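Long-range contacts in cycloalternan-forming enzyme (Listeria monocytogenes serovar 1/2a, PDB 5F7U), which is a multidomain glycosyl hydrolase family 31 protein, combining a TIM-barrel domain with a galactose mutarotase-like beta domain and a family 6 carbohydrate-binding module: residues L159-S164 against L333-I338; S201-E206 against T216-T221; N240-P245 against D317-V322. The protein carries 1 engineered substitution. All blocks are in the same frame, centred on the assembly; numbering follows the deposited sequence.

Contact 1 of 3, residues L159-S164 against L333-I338; sequences LRMELS and LDYYVI
Strands 159-164 and 333-338 form an antiparallel ladder in the galactose mutarotase-like beta-sandwich domain of this family 31 protein. Leu159/Val337, Met161/Tyr335 and Leu163/Leu333 are hydrogen-bonded pairs, each closed by two reciprocal backbone bonds. The non-hydrogen-bonded pairs Arg160/Tyr336 and Glu162/Asp334 carry the polar face. Arg160 leaves its strand with CG anti to the backbone N and stays extended to NE. Its CB meets CD2 and CE2 of Tyr336, and CG lies over the face of that ring, 3.9 Å from the centroid, as a CH-pi contact. CD runs on past CE2 toward the hydroxyl. The guanidinium plane is tilted 16° from that of the ring; Tyr336 OH lies over the Arg160 guanidinium centre, 3.2 Å above its plane, too poorly angled for a hydrogen bond. At the guanidinium edge Asp334 is gripped side-on by two nearly straight bonds, NE to OD1 and NH2 to OD2, both 2.9 Å and both on syn lone pairs. Glu162 lies over the opposite guanidinium face, adding charge alone; its OE2 is bonded to His172 and to a water (2.6 Å) that also reaches Asp334 OD2 weakly, probably easing repulsion between the carboxylates. On the other sheet face Met161 bends twice: CB lies toward the rim of one face of the Tyr335 ring, whose OH bonds Asn240, while CE turns back to 3.5 Å from Tyr335 CE2 and 3.9 Å from Val337 CG2.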
loop_
_atom_site.group_PDB
_atom_site.type_symbol
_atom_site.label_atom_id
_atom_site.label_comp_id
_atom_site.label_asym_id
_atom_site.label_seq_id
_atom_site.Cartn_x
_atom_site.Cartn_y
_atom_site.Cartn_z
ATOM N N LEU A 159 4.187 -23.591 -2.325
ATOM C CA LEU A 159 4.612 -24.687 -1.448
ATOM C C LEU A 159 4.416 -24.305 0.008
ATOM O O LEU A 159 4.794 -23.213 0.409
ATOM C CB LEU A 159 6.079 -25.017 -1.717
ATOM C CG LEU A 159 6.796 -26.007 -0.790
ATOM C CD1 LEU A 159 6.263 -27.423 -0.996
ATOM C CD2 LEU A 159 8.299 -25.958 -1.030
ATOM N N ARG A 160 3.843 -25.210 0.790
ATOM C CA ARG A 160 3.657 -24.992 2.225
ATOM C C ARG A 160 4.545 -25.957 2.999
ATOM O O ARG A 160 4.529 -27.160 2.749
ATOM C CB ARG A 160 2.192 -25.234 2.613
ATOM C CG ARG A 160 1.856 -24.821 4.035
ATOM C CD ARG A 160 0.440 -25.254 4.328
ATOM N NE ARG A 160 -0.043 -24.737 5.595
ATOM C CZ ARG A 160 -1.299 -24.885 6.009
ATOM N NH1 ARG A 160 -2.190 -25.544 5.251
ATOM N NH2 ARG A 160 -1.672 -24.348 7.168
ATOM N N MET A 161 5.298 -25.426 3.958
ATOM C CA MET A 161 6.120 -26.233 4.864
ATOM C C MET A 161 5.575 -26.181 6.272
ATOM O O MET A 161 5.330 -25.101 6.777
ATOM C CB MET A 161 7.530 -25.648 4.932
ATOM C CG MET A 161 8.533 -26.379 4.098
ATOM S SD MET A 161 8.229 -26.040 2.379
ATOM C CE MET A 161 8.929 -24.375 2.324
ATOM N N GLU A 162 5.434 -27.350 6.907
ATOM C CA GLU A 162 4.929 -27.397 8.270
ATOM C C GLU A 162 5.861 -28.286 9.065
ATOM O O GLU A 162 6.033 -29.479 8.749
ATOM C CB GLU A 162 3.491 -27.910 8.320
ATOM C CG GLU A 162 2.479 -26.930 7.731
ATOM C CD GLU A 162 1.110 -27.558 7.610
ATOM O OE1 GLU A 162 0.854 -28.302 6.634
ATOM O OE2 GLU A 162 0.307 -27.323 8.521
ATOM N N LEU A 163 6.523 -27.687 10.053
ATOM C CA LEU A 163 7.511 -28.436 10.836
ATOM C C LEU A 163 6.935 -28.736 12.216
ATOM O O LEU A 163 6.492 -27.812 12.923
ATOM C CB LEU A 163 8.808 -27.625 10.972
ATOM C CG LEU A 163 9.857 -28.261 11.901
ATOM C CD1 LEU A 163 10.538 -29.479 11.250
ATOM C CD2 LEU A 163 10.867 -27.197 12.320
ATOM N N SER A 164 6.971 -30.021 12.584
ATOM C CA SER A 164 6.642 -30.504 13.933
ATOM C C SER A 164 7.939 -31.026 14.578
ATOM O O SER A 164 8.355 -32.154 14.276
ATOM C CB SER A 164 5.625 -31.668 13.824
ATOM O OG SER A 164 5.325 -32.223 15.102
ATOM N N LEU A 333 5.669 -24.827 13.134
ATOM C CA LEU A 333 6.089 -23.751 12.244
ATOM C C LEU A 333 5.409 -23.981 10.899
ATOM O O LEU A 333 5.412 -25.090 10.396
ATOM C CB LEU A 333 7.622 -23.759 12.093
ATOM C CG LEU A 333 8.207 -22.865 10.983
ATOM C CD1 LEU A 333 7.986 -21.378 11.301
ATOM C CD2 LEU A 333 9.690 -23.137 10.794
ATOM N N ASP A 334 4.849 -22.918 10.324
ATOM C CA ASP A 334 4.019 -23.028 9.119
ATOM C C ASP A 334 4.388 -21.860 8.204
ATOM O O ASP A 334 4.143 -20.696 8.546
ATOM C CB ASP A 334 2.552 -22.970 9.559
ATOM C CG ASP A 334 1.559 -23.127 8.414
ATOM O OD1 ASP A 334 1.939 -23.358 7.251
ATOM O OD2 ASP A 334 0.351 -23.014 8.711
ATOM N N TYR A 335 5.007 -22.150 7.058
ATOM C CA TYR A 335 5.362 -21.060 6.126
ATOM C C TYR A 335 5.228 -21.473 4.670
ATOM O O TYR A 335 5.208 -22.663 4.351
ATOM C CB TYR A 335 6.751 -20.456 6.429
ATOM C CG TYR A 335 7.944 -21.354 6.158
ATOM C CD1 TYR A 335 8.323 -22.325 7.082
ATOM C CD2 TYR A 335 8.716 -21.199 4.991
ATOM C CE1 TYR A 335 9.418 -23.170 6.853
ATOM C CE2 TYR A 335 9.818 -22.033 4.744
ATOM C CZ TYR A 335 10.158 -23.006 5.686
ATOM O OH TYR A 335 11.221 -23.859 5.507
ATOM N N TYR A 336 5.102 -20.480 3.799
ATOM C CA TYR A 336 4.858 -20.744 2.391
ATOM C C TYR A 336 5.944 -20.098 1.557
ATOM O O TYR A 336 6.387 -18.977 1.860
ATOM C CB TYR A 336 3.529 -20.159 1.940
ATOM C CG TYR A 336 2.280 -20.674 2.617
ATOM C CD1 TYR A 336 1.898 -20.216 3.901
ATOM C CD2 TYR A 336 1.417 -21.547 1.947
ATOM C CE1 TYR A 336 0.716 -20.683 4.505
ATOM C CE2 TYR A 336 0.241 -22.004 2.536
ATOM C CZ TYR A 336 -0.100 -21.570 3.806
ATOM O OH TYR A 336 -1.290 -22.038 4.333
ATOM N N VAL A 337 6.373 -20.804 0.508
ATOM C CA VAL A 337 7.158 -20.190 -0.557
ATOM C C VAL A 337 6.244 -20.119 -1.786
ATOM O O VAL A 337 5.794 -21.138 -2.290
ATOM C CB VAL A 337 8.465 -20.966 -0.854
ATOM C CG1 VAL A 337 9.210 -20.332 -2.035
ATOM C CG2 VAL A 337 9.340 -21.025 0.399
ATOM N N ILE A 338 5.999 -18.897 -2.240
ATOM C CA ILE A 338 4.937 -18.587 -3.186
ATOM C C ILE A 338 5.565 -18.173 -4.507
ATOM O O ILE A 338 6.335 -17.209 -4.554
ATOM C CB ILE A 338 4.052 -17.441 -2.641
ATOM C CG1 ILE A 338 3.541 -17.799 -1.223
ATOM C CG2 ILE A 338 2.895 -17.174 -3.602
ATOM C CD1 ILE A 338 2.707 -16.708 -0.576
HETATM O O HOH W 1 0.241 -25.613 10.508
#

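Contact 2 of 3, residues S201-E206 against T216-T221; sequences SPYRME and TSEYTT
Entering through a cis peptide at Pro202, segment 201-206 comes from one arm of a beta hairpin in the galactose mutarotase-like domain, strand 203-209, and 216-221 from the returning arm, strand 214-229. Tyr203 directs its hydroxyl to the Glu218 carboxylate, OH to OE2 at 2.7 Å on the syn lone pair. The ring and carboxylate planes stand 70° apart, so the ring crosses the acid instead of stacking on it. A water bonded to Tyr203 O also donates to Glu218 OE1, a second link between the two residues. Arg204 is extended from CG to NE, then turns at chi4 (-98°), swinging the guanidinium across the returning arm. There NE (2.9 Å) and NH2 (3.0 Å) converge side-on upon one atom, Glu218 O. NH2 approaches nearly along the C=O axis, whereas NE comes from above the carbonyl plane and adds only a weak bond to Tyr219 O. NH1 is left for a salt bridge within its own strand, to Glu206 OE2 at 2.8 Å on the anti lone pair. Met205 O takes a nearly straight bond from Glu218 N (2.9 Å), but Met205 N turns to the side-chain oxygen OE1 of Glu218 (2.9 Å), which it meets from above the carboxylate plane. Glu206 forms a non-hydrogen-bonded pair with Ser217, Glu206 CG lying 3.7 Å from Ser217 CB. Glu218 thus spends its carbonyl on an arginine and its buried carboxylate on a tyrosine hydroxyl, a backbone N-H, a water and Asn240. These donors would probably favour an ionised carboxylate although Arg204 makes no salt bridge to it.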
loop_
_atom_site.group_PDB
_atom_site.type_symbol
_atom_site.label_atom_id
_atom_site.label_comp_id
_atom_site.label_asym_id
_atom_site.label_seq_id
_atom_site.Cartn_x
_atom_site.Cartn_y
_atom_site.Cartn_z
ATOM N N SER A 201 21.293 -35.383 3.368
ATOM C CA SER A 201 22.338 -35.470 4.376
ATOM C C SER A 201 23.498 -34.517 4.064
ATOM O O SER A 201 24.369 -34.866 3.271
ATOM C CB SER A 201 22.819 -36.922 4.511
ATOM O OG SER A 201 23.806 -37.031 5.530
ATOM N N PRO A 202 23.528 -33.327 4.672
ATOM C CA PRO A 202 22.479 -32.827 5.572
ATOM C C PRO A 202 21.253 -32.321 4.808
ATOM O O PRO A 202 21.347 -32.025 3.595
ATOM C CB PRO A 202 23.173 -31.673 6.303
ATOM C CG PRO A 202 24.203 -31.199 5.345
ATOM C CD PRO A 202 24.703 -32.432 4.651
ATOM N N TYR A 203 20.111 -32.269 5.498
ATOM C CA TYR A 203 18.881 -31.734 4.929
ATOM C C TYR A 203 19.131 -30.320 4.398
ATOM O O TYR A 203 19.679 -29.495 5.106
ATOM C CB TYR A 203 17.741 -31.720 5.960
ATOM C CG TYR A 203 16.660 -30.734 5.589
ATOM C CD1 TYR A 203 15.744 -31.029 4.566
ATOM C CD2 TYR A 203 16.595 -29.473 6.209
ATOM C CE1 TYR A 203 14.774 -30.097 4.192
ATOM C CE2 TYR A 203 15.619 -28.533 5.838
ATOM C CZ TYR A 203 14.723 -28.854 4.824
ATOM O OH TYR A 203 13.774 -27.940 4.429
ATOM N N ARG A 204 18.747 -30.070 3.149
ATOM C CA ARG A 204 18.790 -28.720 2.575
ATOM C C ARG A 204 17.844 -28.648 1.397
ATOM O O ARG A 204 17.936 -29.468 0.461
ATOM C CB ARG A 204 20.220 -28.353 2.129
ATOM C CG ARG A 204 20.335 -26.915 1.663
ATOM C CD ARG A 204 21.769 -26.554 1.295
ATOM N NE ARG A 204 21.716 -25.233 0.667
ATOM C CZ ARG A 204 21.701 -25.022 -0.645
ATOM N NH1 ARG A 204 21.822 -26.043 -1.499
ATOM N NH2 ARG A 204 21.613 -23.773 -1.095
ATOM N N MET A 205 16.944 -27.662 1.442
ATOM C CA MET A 205 15.946 -27.462 0.392
ATOM C C MET A 205 16.341 -26.337 -0.565
ATOM O O MET A 205 16.759 -25.267 -0.122
ATOM C CB MET A 205 14.597 -27.102 1.024
ATOM C CG MET A 205 13.481 -26.890 0.012
ATOM S SD MET A 205 11.942 -26.348 0.756
ATOM C CE MET A 205 11.442 -27.813 1.657
ATOM N N GLU A 206 16.189 -26.601 -1.859
ATOM C CA GLU A 206 16.196 -25.563 -2.891
ATOM C C GLU A 206 14.851 -25.542 -3.580
ATOM O O GLU A 206 14.342 -26.593 -3.986
ATOM C CB GLU A 206 17.258 -25.844 -3.959
ATOM C CG GLU A 206 18.691 -25.844 -3.455
ATOM C CD GLU A 206 19.729 -26.174 -4.527
ATOM O OE1 GLU A 206 19.384 -26.485 -5.691
ATOM O OE2 GLU A 206 20.921 -26.164 -4.179
ATOM N N THR A 216 14.776 -19.657 -4.480
ATOM C CA THR A 216 15.501 -19.451 -3.222
ATOM C C THR A 216 15.923 -20.788 -2.645
ATOM O O THR A 216 15.483 -21.845 -3.109
ATOM C CB THR A 216 14.701 -18.593 -2.193
ATOM O OG1 THR A 216 15.583 -18.099 -1.162
ATOM C CG2 THR A 216 13.509 -19.359 -1.599
ATOM N N SER A 217 16.772 -20.752 -1.635
ATOM C CA SER A 217 17.263 -21.999 -1.069
ATOM C C SER A 217 17.680 -21.744 0.336
ATOM O O SER A 217 17.995 -20.613 0.697
ATOM C CB SER A 217 18.463 -22.520 -1.859
ATOM O OG SER A 217 19.507 -21.568 -1.897
ATOM N N GLU A 218 17.710 -22.815 1.120
ATOM C CA GLU A 218 18.237 -22.718 2.471
ATOM C C GLU A 218 19.740 -22.510 2.483
ATOM O O GLU A 218 20.438 -22.802 1.488
ATOM C CB GLU A 218 17.831 -23.951 3.273
ATOM C CG GLU A 218 16.351 -23.941 3.663
ATOM C CD GLU A 218 15.861 -25.323 4.087
ATOM O OE1 GLU A 218 16.617 -26.296 3.939
ATOM O OE2 GLU A 218 14.715 -25.432 4.566
ATOM N N TYR A 219 20.236 -21.986 3.600
ATOM C CA TYR A 219 21.650 -21.676 3.728
ATOM C C TYR A 219 22.518 -22.930 3.540
ATOM O O TYR A 219 22.097 -24.033 3.909
ATOM C CB TYR A 219 21.950 -20.931 5.031
ATOM C CG TYR A 219 23.185 -20.071 4.925
ATOM C CD1 TYR A 219 23.196 -18.910 4.126
ATOM C CD2 TYR A 219 24.358 -20.415 5.600
ATOM C CE1 TYR A 219 24.342 -18.130 4.006
ATOM C CE2 TYR A 219 25.510 -19.627 5.501
ATOM C CZ TYR A 219 25.503 -18.491 4.697
ATOM O OH TYR A 219 26.636 -17.710 4.599
ATOM N N THR A 220 23.683 -22.736 2.908
ATOM C CA THR A 220 24.486 -23.818 2.313
ATOM C C THR A 220 25.115 -24.743 3.333
ATOM O O THR A 220 25.438 -25.883 3.008
ATOM C CB THR A 220 25.599 -23.295 1.366
ATOM O OG1 THR A 220 26.124 -24.383 0.591
ATOM C CG2 THR A 220 26.753 -22.625 2.145
ATOM N N THR A 221 25.302 -24.252 4.554
ATOM C CA THR A 221 25.932 -25.046 5.600
ATOM C C THR A 221 24.884 -25.954 6.221
ATOM O O THR A 221 25.201 -26.800 7.061
ATOM C CB THR A 221 26.589 -24.166 6.685
ATOM O OG1 THR A 221 25.630 -23.247 7.200
ATOM C CG2 THR A 221 27.798 -23.403 6.119
HETATM O O HOH W 2 19.062 -26.695 5.675
#

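Contact 3 of 3, residues N240-P245 against D317-V322; sequences NNFMTP and DKYSFV
Three aromatic side chains in two chi1 positions line one face of the antiparallel pair 240-243 and 318-322, part of the mutarotase-like beta sandwich. Tyr319 and Phe321 both hold CG in the crowded position between backbone N and carbonyl carbon (chi1 76° and 64°), which leans their rings over the partner strand. Phe242 instead has CG anti to the carbonyl carbon. Its CB drops onto the face of Tyr319, 3.5 Å from the centroid, in a tight CH-pi contact. The two rings run nearly parallel but slid apart, with little overlap. Phe321 CE2 reaches the edge of the Phe242 ring at CE2 (3.8 Å), and the Phe321 face lies over Asn240 N. Thr244 brings CB against the edge of Tyr319, 3.7 Å from CD2, while Thr244 N bonds to Asp317 O at 2.8 Å. On the other face Asn241, with CG anti to the carbonyl carbon (chi1 -62°), receives a very short bond from Ser320 OG at OD1 (2.5 Å), the donor standing above the carbonyl plane. Asn241 ND2 is held by Gln239 and Ser224 O. Strand 214-229 pairs with the other edge of 235-243, and strand 307-311 with the other edge of 318-327. Across the aromatic face pack Met299 of strand 297-301 and Tyr335 and Leu333 of strand 333-338.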
loop_
_atom_site.group_PDB
_atom_site.type_symbol
_atom_site.label_atom_id
_atom_site.label_comp_id
_atom_site.label_asym_id
_atom_site.label_seq_id
_atom_site.Cartn_x
_atom_site.Cartn_y
_atom_site.Cartn_z
ATOM N N ASN A 240 14.482 -20.349 10.367
ATOM C CA ASN A 240 15.123 -20.926 9.193
ATOM C C ASN A 240 16.033 -19.871 8.547
ATOM O O ASN A 240 15.891 -18.662 8.807
ATOM C CB ASN A 240 14.108 -21.508 8.200
ATOM C CG ASN A 240 14.708 -22.641 7.351
ATOM O OD1 ASN A 240 15.915 -22.912 7.414
ATOM N ND2 ASN A 240 13.874 -23.303 6.566
ATOM N N ASN A 241 16.989 -20.347 7.759
ATOM C CA ASN A 241 18.046 -19.520 7.198
ATOM C C ASN A 241 18.228 -19.873 5.753
ATOM O O ASN A 241 18.231 -21.052 5.398
ATOM C CB ASN A 241 19.365 -19.770 7.952
ATOM C CG ASN A 241 19.265 -19.381 9.422
ATOM O OD1 ASN A 241 19.576 -18.248 9.794
ATOM N ND2 ASN A 241 18.796 -20.308 10.255
ATOM N N PHE A 242 18.393 -18.840 4.928
ATOM C CA PHE A 242 18.349 -18.956 3.471
ATOM C C PHE A 242 19.525 -18.233 2.831
ATOM O O PHE A 242 20.032 -17.261 3.396
ATOM C CB PHE A 242 17.016 -18.376 2.967
ATOM C CG PHE A 242 15.802 -19.050 3.573
ATOM C CD1 PHE A 242 15.258 -20.202 2.976
ATOM C CD2 PHE A 242 15.212 -18.562 4.746
ATOM C CE1 PHE A 242 14.148 -20.839 3.530
ATOM C CE2 PHE A 242 14.100 -19.205 5.310
ATOM C CZ PHE A 242 13.571 -20.340 4.695
ATOM N N MET A 243 19.965 -18.720 1.670
ATOM C CA MET A 243 21.070 -18.103 0.933
ATOM C C MET A 243 20.504 -17.015 0.038
ATOM O O MET A 243 19.490 -17.235 -0.623
ATOM C CB MET A 243 21.770 -19.135 0.065
ATOM C CG MET A 243 22.991 -18.581 -0.654
ATOM S SD MET A 243 24.051 -19.960 -1.061
ATOM C CE MET A 243 24.512 -20.366 0.612
ATOM N N THR A 244 21.166 -15.855 0.008
ATOM C CA THR A 244 20.713 -14.748 -0.833
ATOM C C THR A 244 21.867 -14.050 -1.569
ATOM O O THR A 244 22.825 -13.592 -0.921
ATOM C CB THR A 244 19.851 -13.730 -0.046
ATOM O OG1 THR A 244 19.619 -12.576 -0.869
ATOM C CG2 THR A 244 20.538 -13.307 1.283
ATOM N N PRO A 245 21.778 -13.954 -2.912
ATOM C CA PRO A 245 22.798 -13.263 -3.705
ATOM C C PRO A 245 22.794 -11.751 -3.411
ATOM O O PRO A 245 21.791 -11.217 -2.943
ATOM C CB PRO A 245 22.382 -13.544 -5.157
ATOM C CG PRO A 245 20.909 -13.767 -5.080
ATOM C CD PRO A 245 20.656 -14.430 -3.751
ATOM N N ASP A 317 25.248 -12.844 2.776
ATOM C CA ASP A 317 24.584 -13.758 1.850
ATOM C C ASP A 317 23.521 -14.620 2.535
ATOM O O ASP A 317 23.130 -15.649 2.002
ATOM C CB ASP A 317 25.624 -14.636 1.111
ATOM C CG ASP A 317 26.322 -15.640 2.015
ATOM O OD1 ASP A 317 26.292 -15.504 3.256
ATOM O OD2 ASP A 317 26.949 -16.578 1.473
ATOM N N LYS A 318 23.039 -14.179 3.696
ATOM C CA LYS A 318 22.057 -14.959 4.453
ATOM C C LYS A 318 20.838 -14.119 4.798
ATOM O O LYS A 318 20.979 -12.994 5.274
ATOM C CB LYS A 318 22.686 -15.462 5.758
ATOM C CG LYS A 318 21.790 -16.390 6.589
ATOM C CD LYS A 318 22.409 -16.754 7.934
ATOM C CE LYS A 318 23.648 -17.607 7.763
ATOM N NZ LYS A 318 24.038 -18.263 9.048
ATOM N N TYR A 319 19.647 -14.657 4.562
ATOM C CA TYR A 319 18.461 -14.108 5.246
ATOM C C TYR A 319 17.780 -15.139 6.124
ATOM O O TYR A 319 17.840 -16.337 5.852
ATOM C CB TYR A 319 17.467 -13.389 4.314
ATOM C CG TYR A 319 16.586 -14.280 3.468
ATOM C CD1 TYR A 319 15.356 -14.765 3.959
ATOM C CD2 TYR A 319 16.966 -14.623 2.170
ATOM C CE1 TYR A 319 14.530 -15.570 3.159
ATOM C CE2 TYR A 319 16.148 -15.418 1.352
ATOM C CZ TYR A 319 14.926 -15.881 1.851
ATOM O OH TYR A 319 14.141 -16.683 1.049
ATOM N N SER A 320 17.127 -14.660 7.184
ATOM C CA SER A 320 16.606 -15.567 8.203
ATOM C C SER A 320 15.295 -15.042 8.721
ATOM O O SER A 320 15.070 -13.831 8.688
ATOM C CB SER A 320 17.578 -15.675 9.376
ATOM O OG SER A 320 18.902 -15.974 8.938
ATOM N N PHE A 321 14.439 -15.945 9.191
ATOM C CA PHE A 321 13.360 -15.509 10.064
ATOM C C PHE A 321 13.496 -16.180 11.410
ATOM O O PHE A 321 13.946 -17.310 11.506
ATOM C CB PHE A 321 11.958 -15.669 9.452
ATOM C CG PHE A 321 11.548 -17.093 9.162
ATOM C CD1 PHE A 321 11.136 -17.950 10.189
ATOM C CD2 PHE A 321 11.520 -17.561 7.842
ATOM C CE1 PHE A 321 10.740 -19.254 9.911
ATOM C CE2 PHE A 321 11.108 -18.863 7.548
ATOM C CZ PHE A 321 10.734 -19.713 8.593
ATOM N N VAL A 322 13.127 -15.442 12.447
ATOM C CA VAL A 322 13.100 -15.992 13.801
ATOM C C VAL A 322 11.698 -15.697 14.292
ATOM O O VAL A 322 11.298 -14.528 14.375
ATOM C CB VAL A 322 14.159 -15.350 14.725
ATOM C CG1 VAL A 322 14.093 -15.987 16.116
ATOM C CG2 VAL A 322 15.549 -15.550 14.152
#

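How the contacts relate
All three contacts are antiparallel strand pairs of the same beta domain. Contacts 1 and 3 are buried and regular; contact 2, farther from the chain centre, is partly exposed, and there side chains bond to backbone atoms as well as the strands to each other. One strand of contact 2, 214-229, neighbours one of contact 3, 235-243, and Tyr219 OH joins Asp317 OD1. Contacts 1 and 3 meet through aromatic residues, Tyr335 against Phe321 and Phe242. Asn240 ND2 ties all three, bonding Tyr335 OH and Glu218 OE2. Arginine grips one aspartate in contact 1 but mainly a carbonyl in contact 2, while contact 3 packs rings on one face and keeps a short Ser320-Asn241 bond on the other.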